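Local structure of catalase (Bacillus pumilus, 4QOL) at residues 59-64 against 189-194; 125-130 against 216-221. The protein breaks hydrogen peroxide down to water and oxygen at a buried heme and probably also oxidises phenolic substrates in a peroxidase-like manner. One frame throughout, in Å; residues are numbered along the deposited sequence.

How the contacts relate
Contact 2 joins two strands of the catalase beta-barrel; contact 1 sets the 189-194 loop against another of its strands. Their centres lie about 12 Å apart. Their segments alternate along the chain: 59-64, 125-130, 189-194, 216-221. They also touch. Backbone oxygens of the 189-194 loop lie on the ring of Pro-220, with Met-194 O 3.4 Å from Pro-220 CG. In contact 2, Val-128, Gly-129 and Asn-130 line the heme pocket directly, and the other side of that strand packs into the barrel interior. Contact 1 lies a little further out; its Gly-60 lies about 7 Å, between nearest atoms, from a propionate of the same heme. All the residues that touch across either contact are buried.

Contact 1: residues 59-64 against 189-194; sequences RGAGAY and ANYAEM
Ala-61 and Tyr-191 are the closest backbone positions, with their CA atoms 8.9 Å apart. Residues 60-64 run as an extended strand of the catalase beta-barrel. Residues 189-194 form a loop between helix 175-181 and strand 196-197. At this separation one side chain spans the distance, the phenol of Tyr-191. Its CG stands anti to the carbonyl carbon (chi1 -64°), which sends the ring toward the strand. Tyr-191 CE2 lies 4.1 Å from Ala-61 CB, and the methyl meets the ring obliquely. Further along, Tyr-191 OH comes to 4.1 Å from Gly-60 CA. The hydroxyl takes its hydrogen-bond partner elsewhere, at Glu-106 OE2. The Arg-59 side chain also packs on Glu-106, while its NE bonds Ser-104 O. Asn-190 holds the loop in shape. Its OD1 accepts from Glu-193 N at 2.9 Å, an Asx motif, with a weak second bond from Ala-192 N. Its ND2 reaches Glu-193 OE1 at 2.9 Å, on the anti side of the carboxylate but 31° out of its plane. Glu-193 OE2 pairs with Arg-225. Across the contact the chemistry is therefore van der Waals packing; polar bonds fix the loop on one side and the buried phenol hydroxyl at Glu-106.

Contact 2: residues 125-130 against 216-221; sequences YDLVGN and YHWRPS. With HEM (protoporphyrin IX containing Fe), chain E.
Inside the catalase beta-barrel, Tyr-216 offers one ring face to Leu-127, whose CD2 sits 4.0 Å from the ring centroid and 20° off the normal, a CH-pi contact. Leu-127 CD1 adds a contact at 3.7 Å to Tyr-216 CD2. At the edge of the Trp-218 indole, in its plane, lies a water; Leu-127 CD2 approaches the same ring obliquely. The directions of strands 125-130 and 216-220 differ by 62°, and their axes come to 9.1 Å, so side chains rather than backbone pairing join them. Leu-127 CG is anti to its own amide nitrogen (chi1 180°), which carries both methyls to Tyr-216, with CD2 also near Trp-218 NE1. Tyr-125 and Tyr-216 approach from opposite directions, and their OH atoms are 2.8 Å apart, at most a weak hydrogen bond. Tyr-216 OH is bonded to Trp-204 NE1. Trp-218 stacks on Phe-114. Residues 128-130 line the heme pocket: Val-128 CG1 lies 3.8 Å from heme C2D, and Gly-129 meets the heme through its backbone O. Asn-130 lies beside a heme vinyl group. Between the strands the water serves two buried polar groups: it accepts from Trp-218 NE1 at 2.9 Å and donates to Leu-127 O at 2.9 Å.

Contact 1: residues 59-64 against 189-194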
loop_
_atom_site.group_PDB
_atom_site.type_symbol
_atom_site.label_atom_id
_atom_site.label_comp_id
_atom_site.label_asym_id
_atom_site.label_seq_id
_atom_site.Cartn_x
_atom_site.Cartn_y
_atom_site.Cartn_z
ATOM N N ARG A 59 -8.542 0.315 -19.898
ATOM C CA ARG A 59 -9.158 -0.738 -20.694
ATOM C C ARG A 59 -8.251 -1.210 -21.781
ATOM O O ARG A 59 -7.826 -0.405 -22.599
ATOM C CB ARG A 59 -10.460 -0.201 -21.387
ATOM C CG ARG A 59 -10.996 -1.083 -22.530
ATOM C CD ARG A 59 -11.429 -2.490 -22.175
ATOM N NE ARG A 59 -12.825 -2.520 -21.826
ATOM C CZ ARG A 59 -13.472 -3.607 -21.465
ATOM N NH1 ARG A 59 -12.835 -4.766 -21.343
ATOM N NH2 ARG A 59 -14.765 -3.522 -21.147
ATOM N N GLY A 60 -7.925 -2.521 -21.787
ATOM C CA GLY A 60 -7.070 -3.089 -22.834
ATOM C C GLY A 60 -7.004 -4.595 -22.832
ATOM O O GLY A 60 -7.617 -5.256 -22.011
ATOM N N ALA A 61 -6.169 -5.111 -23.727
ATOM C CA ALA A 61 -6.081 -6.526 -24.022
ATOM C C ALA A 61 -4.670 -6.816 -24.469
ATOM O O ALA A 61 -4.096 -6.047 -25.205
ATOM C CB ALA A 61 -7.071 -6.941 -25.122
ATOM N N GLY A 62 -4.193 -7.997 -24.086
ATOM C CA GLY A 62 -2.809 -8.367 -24.394
ATOM C C GLY A 62 -2.666 -9.665 -25.186
ATOM O O GLY A 62 -3.494 -10.556 -25.101
ATOM N N ALA A 63 -1.535 -9.819 -25.838
ATOM C CA ALA A 63 -1.189 -11.069 -26.520
ATOM C C ALA A 63 0.315 -11.177 -26.677
ATOM O O ALA A 63 0.998 -10.168 -26.738
ATOM C CB ALA A 63 -1.860 -11.126 -27.870
ATOM N N TYR A 64 0.799 -12.405 -26.762
ATOM C CA TYR A 64 2.250 -12.626 -27.078
ATOM C C TYR A 64 2.467 -12.943 -28.539
ATOM O O TYR A 64 1.566 -13.367 -29.250
ATOM C CB TYR A 64 2.736 -13.823 -26.263
ATOM C CG TYR A 64 2.710 -13.613 -24.792
ATOM C CD1 TYR A 64 1.590 -13.956 -24.069
ATOM C CD2 TYR A 64 3.834 -13.193 -24.104
ATOM C CE1 TYR A 64 1.562 -13.808 -22.672
ATOM C CE2 TYR A 64 3.841 -13.063 -22.718
ATOM C CZ TYR A 64 2.658 -13.347 -22.019
ATOM O OH TYR A 64 2.673 -13.232 -20.621
ATOM N N ALA A 189 -11.894 -0.138 -35.934
ATOM C CA ALA A 189 -12.896 -1.183 -35.899
ATOM C C ALA A 189 -12.603 -2.202 -34.806
ATOM O O ALA A 189 -13.551 -2.858 -34.250
ATOM C CB ALA A 189 -13.011 -1.864 -37.247
ATOM N N ASN A 190 -11.314 -2.422 -34.583
ATOM C CA ASN A 190 -10.828 -3.321 -33.558
ATOM C C ASN A 190 -9.270 -3.104 -33.449
ATOM O O ASN A 190 -8.745 -2.206 -34.061
ATOM C CB ASN A 190 -11.194 -4.777 -33.923
ATOM C CG ASN A 190 -10.673 -5.178 -35.284
ATOM O OD1 ASN A 190 -9.464 -5.149 -35.525
ATOM N ND2 ASN A 190 -11.586 -5.585 -36.212
ATOM N N TYR A 191 -8.598 -3.880 -32.619
ATOM C CA TYR A 191 -7.182 -3.669 -32.406
ATOM C C TYR A 191 -6.309 -4.233 -33.526
ATOM O O TYR A 191 -5.188 -3.813 -33.675
ATOM C CB TYR A 191 -6.752 -4.305 -31.071
ATOM C CG TYR A 191 -7.363 -3.718 -29.816
ATOM C CD1 TYR A 191 -7.429 -2.339 -29.616
ATOM C CD2 TYR A 191 -7.869 -4.547 -28.822
ATOM C CE1 TYR A 191 -7.957 -1.805 -28.444
ATOM C CE2 TYR A 191 -8.397 -4.053 -27.660
ATOM C CZ TYR A 191 -8.471 -2.670 -27.460
ATOM O OH TYR A 191 -9.012 -2.188 -26.305
ATOM N N ALA A 192 -6.843 -5.169 -34.332
ATOM C CA ALA A 192 -6.057 -5.802 -35.423
ATOM C C ALA A 192 -6.019 -4.948 -36.688
ATOM O O ALA A 192 -5.001 -4.835 -37.358
ATOM C CB ALA A 192 -6.625 -7.174 -35.760
ATOM N N GLU A 193 -7.108 -4.256 -36.971
ATOM C CA GLU A 193 -7.225 -3.481 -38.237
ATOM C C GLU A 193 -6.925 -2.014 -37.969
ATOM O O GLU A 193 -7.760 -1.116 -38.147
ATOM C CB GLU A 193 -8.642 -3.676 -38.808
ATOM C CG GLU A 193 -8.938 -5.113 -39.229
ATOM C CD GLU A 193 -10.354 -5.297 -39.753
ATOM O OE1 GLU A 193 -11.215 -5.881 -39.041
ATOM O OE2 GLU A 193 -10.609 -4.868 -40.883
ATOM N N MET A 194 -5.719 -1.779 -37.443
ATOM C CA MET A 194 -5.367 -0.538 -36.788
ATOM C C MET A 194 -3.894 -0.244 -37.016
ATOM O O MET A 194 -3.082 -1.169 -37.034
ATOM C CB MET A 194 -5.605 -0.731 -35.283
ATOM C CG MET A 194 -5.394 0.463 -34.442
ATOM S SD MET A 194 -5.777 0.149 -32.679
ATOM C CE MET A 194 -4.314 -0.696 -32.084
#

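Contact 2: residues 125-130 against 216-221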
loop_
_atom_site.group_PDB
_atom_site.type_symbol
_atom_site.label_atom_id
_atom_site.label_comp_id
_atom_site.label_asym_id
_atom_site.label_seq_id
_atom_site.Cartn_x
_atom_site.Cartn_y
_atom_site.Cartn_z
ATOM N N TYR A 125 13.262 -4.109 -24.338
ATOM C CA TYR A 125 12.957 -2.858 -25.035
ATOM C C TYR A 125 11.457 -2.633 -25.180
ATOM O O TYR A 125 10.754 -3.428 -25.805
ATOM C CB TYR A 125 13.569 -2.889 -26.438
ATOM C CG TYR A 125 13.233 -1.717 -27.308
ATOM C CD1 TYR A 125 13.431 -0.440 -26.879
ATOM C CD2 TYR A 125 12.730 -1.886 -28.611
ATOM C CE1 TYR A 125 13.146 0.662 -27.673
ATOM C CE2 TYR A 125 12.496 -0.812 -29.431
ATOM C CZ TYR A 125 12.646 0.465 -28.944
ATOM O OH TYR A 125 12.343 1.568 -29.736
ATOM N N ASP A 126 10.958 -1.531 -24.636
ATOM C CA ASP A 126 9.527 -1.203 -24.719
ATOM C C ASP A 126 9.318 -0.079 -25.703
ATOM O O ASP A 126 9.906 0.984 -25.566
ATOM C CB ASP A 126 8.935 -0.732 -23.357
ATOM C CG ASP A 126 8.761 -1.839 -22.283
ATOM O OD1 ASP A 126 8.648 -3.050 -22.649
ATOM O OD2 ASP A 126 8.794 -1.471 -21.099
ATOM N N LEU A 127 8.513 -0.312 -26.724
ATOM C CA LEU A 127 8.085 0.750 -27.656
ATOM C C LEU A 127 6.612 0.996 -27.372
ATOM O O LEU A 127 5.751 0.223 -27.777
ATOM C CB LEU A 127 8.291 0.383 -29.117
ATOM C CG LEU A 127 7.867 1.418 -30.186
ATOM C CD1 LEU A 127 8.621 2.734 -29.996
ATOM C CD2 LEU A 127 8.146 0.861 -31.558
ATOM N N VAL A 128 6.385 2.052 -26.621
ATOM C CA VAL A 128 5.065 2.330 -26.030
ATOM C C VAL A 128 4.362 3.316 -26.966
ATOM O O VAL A 128 4.407 4.555 -26.787
ATOM C CB VAL A 128 5.146 2.839 -24.551
ATOM C CG1 VAL A 128 3.733 2.954 -23.966
ATOM C CG2 VAL A 128 6.059 1.942 -23.716
ATOM N N GLY A 129 3.691 2.778 -27.977
ATOM C CA GLY A 129 3.093 3.599 -29.011
ATOM C C GLY A 129 1.601 3.832 -28.855
ATOM O O GLY A 129 0.928 3.301 -27.960
ATOM N N ASN A 130 1.031 4.548 -29.820
ATOM C CA ASN A 130 -0.405 4.658 -30.041
ATOM C C ASN A 130 -0.695 4.394 -31.502
ATOM O O ASN A 130 0.243 4.426 -32.321
ATOM C CB ASN A 130 -0.923 6.090 -29.711
ATOM C CG ASN A 130 -1.306 6.309 -28.267
ATOM O OD1 ASN A 130 -1.510 5.387 -27.469
ATOM N ND2 ASN A 130 -1.509 7.597 -27.941
ATOM N N TYR A 216 9.087 5.331 -35.848
ATOM C CA TYR A 216 8.566 3.976 -36.049
ATOM C C TYR A 216 7.099 3.984 -36.518
ATOM O O TYR A 216 6.250 4.791 -36.022
ATOM C CB TYR A 216 8.589 3.235 -34.738
ATOM C CG TYR A 216 9.949 2.931 -34.134
ATOM C CD1 TYR A 216 10.680 1.829 -34.529
ATOM C CD2 TYR A 216 10.436 3.689 -33.059
ATOM C CE1 TYR A 216 11.895 1.520 -33.947
ATOM C CE2 TYR A 216 11.627 3.355 -32.434
ATOM C CZ TYR A 216 12.354 2.281 -32.888
ATOM O OH TYR A 216 13.490 1.942 -32.229
ATOM N N HIS A 217 6.772 3.025 -37.375
ATOM C CA HIS A 217 5.415 2.886 -37.889
ATOM C C HIS A 217 5.052 1.412 -37.999
ATOM O O HIS A 217 5.884 0.616 -38.494
ATOM C CB HIS A 217 5.347 3.505 -39.288
ATOM C CG HIS A 217 5.681 4.954 -39.305
ATOM N ND1 HIS A 217 4.743 5.936 -39.043
ATOM C CD2 HIS A 217 6.832 5.594 -39.573
ATOM C CE1 HIS A 217 5.317 7.124 -39.142
ATOM N NE2 HIS A 217 6.583 6.942 -39.470
ATOM N N TRP A 218 3.868 1.030 -37.521
ATOM C CA TRP A 218 3.377 -0.328 -37.662
ATOM C C TRP A 218 2.208 -0.327 -38.685
ATOM O O TRP A 218 1.222 0.412 -38.510
ATOM C CB TRP A 218 2.816 -0.831 -36.327
ATOM C CG TRP A 218 3.783 -1.031 -35.198
ATOM C CD1 TRP A 218 3.892 -0.257 -34.036
ATOM C CD2 TRP A 218 4.724 -2.110 -35.038
ATOM N NE1 TRP A 218 4.847 -0.800 -33.193
ATOM C CE2 TRP A 218 5.347 -1.945 -33.768
ATOM C CE3 TRP A 218 5.056 -3.244 -35.805
ATOM C CZ2 TRP A 218 6.287 -2.857 -33.271
ATOM C CZ3 TRP A 218 6.048 -4.126 -35.317
ATOM C CH2 TRP A 218 6.640 -3.920 -34.060
ATOM N N ARG A 219 2.319 -1.163 -39.708
ATOM C CA ARG A 219 1.281 -1.327 -40.745
ATOM C C ARG A 219 0.582 -2.700 -40.650
ATOM O O ARG A 219 1.233 -3.760 -40.777
ATOM C CB ARG A 219 1.895 -1.182 -42.137
ATOM C CG ARG A 219 1.908 0.265 -42.483
ATOM C CD ARG A 219 2.860 0.631 -43.622
ATOM N NE ARG A 219 2.729 -0.147 -44.832
ATOM C CZ ARG A 219 3.491 0.062 -45.915
ATOM N NH1 ARG A 219 4.408 1.041 -45.928
ATOM N NH2 ARG A 219 3.300 -0.677 -47.007
ATOM N N PRO A 220 -0.711 -2.690 -40.363
ATOM C CA PRO A 220 -1.424 -3.924 -40.150
ATOM C C PRO A 220 -1.563 -4.784 -41.373
ATOM O O PRO A 220 -2.009 -4.314 -42.412
ATOM C CB PRO A 220 -2.796 -3.447 -39.707
ATOM C CG PRO A 220 -2.943 -2.084 -40.308
ATOM C CD PRO A 220 -1.598 -1.505 -40.290
ATOM N N SER A 221 -1.251 -6.053 -41.226
ATOM C CA SER A 221 -1.495 -7.015 -42.296
ATOM C C SER A 221 -2.967 -7.108 -42.590
ATOM O O SER A 221 -3.357 -7.379 -43.730
ATOM C CB SER A 221 -0.987 -8.397 -41.904
ATOM O OG SER A 221 -1.687 -8.918 -40.781
HETATM C CHA HEM E . -0.119 4.271 -20.203
HETATM C CHB HEM E . 1.659 8.535 -18.726
HETATM C CHC HEM E . 1.869 9.999 -23.481
HETATM C CHD HEM E . 0.777 5.466 -24.798
HETATM C C1A HEM E . 0.310 5.317 -19.402
HETATM C C2A HEM E . 0.319 5.319 -17.970
HETATM C C3A HEM E . 0.821 6.515 -17.559
HETATM C C4A HEM E . 1.126 7.247 -18.722
HETATM C CMA HEM E . 1.143 7.052 -16.195
HETATM C CAA HEM E . -0.109 4.164 -17.122
HETATM C CBA HEM E . 0.983 3.088 -17.295
HETATM C CGA HEM E . 0.795 1.946 -16.369
HETATM O O1A HEM E . 1.453 0.907 -16.581
HETATM O O2A HEM E . 0.086 2.048 -15.342
HETATM C C1B HEM E . 1.831 9.273 -19.931
HETATM C C2B HEM E . 2.319 10.618 -19.931
HETATM C C3B HEM E . 2.366 11.049 -21.232
HETATM C C4B HEM E . 1.950 9.919 -22.075
HETATM C CMB HEM E . 2.705 11.387 -18.694
HETATM C CAB HEM E . 2.822 12.330 -21.774
HETATM C CBB HEM E . 3.534 13.150 -20.996
HETATM C C1C HEM E . 1.592 8.873 -24.256
HETATM C C2C HEM E . 1.886 8.780 -25.597
HETATM C C3C HEM E . 1.554 7.514 -25.970
HETATM C C4C HEM E . 1.127 6.788 -24.833
HETATM C CMC HEM E . 2.369 9.934 -26.448
HETATM C CAC HEM E . 1.790 6.938 -27.251
HETATM C CBC HEM E . 2.779 7.440 -27.971
HETATM C C1D HEM E . 0.447 4.808 -23.603
HETATM C C2D HEM E . -0.008 3.417 -23.604
HETATM C C3D HEM E . -0.293 3.070 -22.345
HETATM C C4D HEM E . 0.009 4.265 -21.564
HETATM C CMD HEM E . -0.133 2.601 -24.856
HETATM C CAD HEM E . -0.778 1.737 -21.834
HETATM C CBD HEM E . 0.474 0.839 -21.717
HETATM C CGD HEM E . -0.063 -0.479 -21.242
HETATM O O1D HEM E . -0.524 -1.231 -22.093
HETATM O O2D HEM E . -0.042 -0.807 -20.025
HETATM N NA HEM E . 0.846 6.519 -19.872
HETATM N NB HEM E . 1.640 8.931 -21.219
HETATM N NC HEM E . 1.203 7.642 -23.775
HETATM N ND HEM E . 0.450 5.291 -22.366
HETATM FE FE HEM E . 1.021 7.040 -21.821
HETATM O O HOH W 1 4.655 0.326 -30.478
#